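Local atomic coordinates of alkaline serine protease (Thermobifida fusca, PDB entry 2PFE), a protein that probably cleaves peptide bonds as a secreted chymotrypsin-like serine endopeptidase related to alpha-lytic protease. Residues P8-G12 with N13-S17. Residues are numbered along the deposited sequence; the frame is centred on the assembly and turned at random.
Sequences PYYFG and NYRCS
Asn13 follows Gly12 at the second corner of a type II' turn, its CB 3.6 Å from Gly12 C. Tyr14 then meets Phe11 twice over: its N donates to Phe11 O (2.8 Å), from above the carbonyl plane, and its CB sits over one face of the Phe11 ring, 3.4 Å from CE1, a CH-pi contact. With CG between the backbone N and the carbonyl carbon (chi1 49°), the Phe11 ring is turned across to the partner strand; the two aromatic planes meet obliquely, at 40°. Residues 8-17 thus form a beta hairpin with a two-residue turn, lying against the first beta domain of a chymotrypsin-like fold. On the opposite face Arg15 runs alongside Tyr10, Arg15 CD lying 3.7 Å from Tyr10 CE2 at the ring edge, and Arg15 NH1 donates to a water. Cys16, disulfide-bonded to Cys36 near the predicted charge-relay residues His35 and Ser140, returns to the Phe11 side. Its SG meets the Phe11 ring edge in plane, 3.8 Å from CZ, so an alanine at Phe11 would probably leave Tyr14 CB and this sulfur without their shared aromatic neighbour. Cys16 CB packs 3.5 Å from CE2 of Tyr9, a residue whose OH is hydrogen-bonded to Thr32 OG1, while Ser17 O approaches the edge of that ring and Ser17 OG reaches Gly138 O of the second domain.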
loop_
_atom_site.group_PDB
_atom_site.type_symbol
_atom_site.label_atom_id
_atom_site.label_comp_id
_atom_site.label_asym_id
_atom_site.label_seq_id
_atom_site.Cartn_x
_atom_site.Cartn_y
_atom_site.Cartn_z
ATOM N N PRO A 8 2.402 2.152 -10.447
ATOM C CA PRO A 8 2.513 3.554 -10.074
ATOM C C PRO A 8 1.251 4.382 -10.266
ATOM O O PRO A 8 0.396 4.072 -11.128
ATOM C CB PRO A 8 3.598 4.090 -11.023
ATOM C CG PRO A 8 3.538 3.206 -12.207
ATOM C CD PRO A 8 3.150 1.845 -11.684
ATOM N N TYR A 9 1.160 5.444 -9.469
ATOM C CA TYR A 9 0.245 6.557 -9.719
ATOM C C TYR A 9 0.940 7.892 -9.403
ATOM O O TYR A 9 1.911 7.928 -8.640
ATOM C CB TYR A 9 -1.091 6.375 -8.976
ATOM C CG TYR A 9 -1.046 6.559 -7.471
ATOM C CD1 TYR A 9 -1.460 7.754 -6.879
ATOM C CD2 TYR A 9 -0.633 5.520 -6.632
ATOM C CE1 TYR A 9 -1.447 7.921 -5.487
ATOM C CE2 TYR A 9 -0.622 5.671 -5.250
ATOM C CZ TYR A 9 -1.017 6.869 -4.672
ATOM O OH TYR A 9 -1.003 7.055 -3.302
ATOM N N TYR A 10 0.451 8.979 -10.000
ATOM C CA TYR A 10 1.180 10.249 -9.971
ATOM C C TYR A 10 0.390 11.432 -9.448
ATOM O O TYR A 10 -0.840 11.490 -9.569
ATOM C CB TYR A 10 1.722 10.582 -11.365
ATOM C CG TYR A 10 2.347 9.390 -12.035
ATOM C CD1 TYR A 10 1.645 8.660 -12.984
ATOM C CD2 TYR A 10 3.628 8.962 -11.685
ATOM C CE1 TYR A 10 2.201 7.547 -13.597
ATOM C CE2 TYR A 10 4.195 7.832 -12.292
ATOM C CZ TYR A 10 3.469 7.137 -13.243
ATOM O OH TYR A 10 4.016 6.032 -13.857
ATOM N N PHE A 11 1.111 12.383 -8.867
ATOM C CA PHE A 11 0.507 13.618 -8.369
ATOM C C PHE A 11 1.604 14.651 -8.230
ATOM O O PHE A 11 2.594 14.452 -7.526
ATOM C CB PHE A 11 -0.253 13.396 -7.043
ATOM C CG PHE A 11 0.532 12.640 -6.022
ATOM C CD1 PHE A 11 1.232 13.310 -5.025
ATOM C CD2 PHE A 11 0.587 11.254 -6.064
ATOM C CE1 PHE A 11 1.987 12.602 -4.091
ATOM C CE2 PHE A 11 1.339 10.542 -5.134
ATOM C CZ PHE A 11 2.044 11.216 -4.149
ATOM N N GLY A 12 1.440 15.756 -8.948
ATOM C CA GLY A 12 2.452 16.783 -8.938
ATOM C C GLY A 12 3.806 16.202 -9.276
ATOM O O GLY A 12 3.997 15.585 -10.326
ATOM N N ASN A 13 4.739 16.418 -8.367
ATOM C CA ASN A 13 6.130 16.070 -8.550
ATOM C C ASN A 13 6.408 14.602 -8.176
ATOM O O ASN A 13 7.538 14.140 -8.267
ATOM C CB ASN A 13 6.972 17.040 -7.698
ATOM C CG ASN A 13 8.454 16.849 -7.878
ATOM O OD1 ASN A 13 9.187 16.706 -6.897
ATOM N ND2 ASN A 13 8.912 16.833 -9.126
ATOM N N TYR A 14 5.366 13.870 -7.787
ATOM C CA TYR A 14 5.567 12.593 -7.096
ATOM C C TYR A 14 4.943 11.370 -7.736
ATOM O O TYR A 14 4.027 11.453 -8.561
ATOM C CB TYR A 14 5.066 12.681 -5.643
ATOM C CG TYR A 14 5.690 13.794 -4.835
ATOM C CD1 TYR A 14 4.950 14.926 -4.496
ATOM C CD2 TYR A 14 7.020 13.720 -4.414
ATOM C CE1 TYR A 14 5.516 15.961 -3.757
ATOM C CE2 TYR A 14 7.602 14.748 -3.668
ATOM C CZ TYR A 14 6.844 15.868 -3.348
ATOM O OH TYR A 14 7.406 16.889 -2.612
ATOM N N ARG A 15 5.471 10.231 -7.290
ATOM C CA ARG A 15 5.020 8.901 -7.648
ATOM C C ARG A 15 4.825 8.096 -6.352
ATOM O O ARG A 15 5.675 8.134 -5.458
ATOM C CB ARG A 15 6.121 8.258 -8.503
ATOM C CG ARG A 15 5.900 6.834 -8.915
ATOM C CD ARG A 15 6.776 6.490 -10.082
ATOM N NE ARG A 15 8.053 5.922 -9.676
ATOM C CZ ARG A 15 8.714 5.023 -10.396
ATOM N NH1 ARG A 15 8.206 4.597 -11.546
ATOM N NH2 ARG A 15 9.872 4.553 -9.971
ATOM N N CYS A 16 3.685 7.420 -6.220
ATOM C CA CYS A 16 3.518 6.348 -5.218
ATOM C C CYS A 16 3.024 5.090 -5.914
ATOM O O CYS A 16 2.837 5.103 -7.121
ATOM C CB CYS A 16 2.550 6.749 -4.104
ATOM S SG CYS A 16 3.282 7.825 -2.849
ATOM N N SER A 17 2.848 4.011 -5.156
ATOM C CA SER A 17 2.367 2.745 -5.725
ATOM C C SER A 17 0.971 2.444 -5.209
ATOM O O SER A 17 0.679 2.628 -4.033
ATOM C CB SER A 17 3.313 1.613 -5.350
ATOM O OG SER A 17 4.569 1.826 -5.948
HETATM O O HOH W 1 6.272 5.292 -13.387
#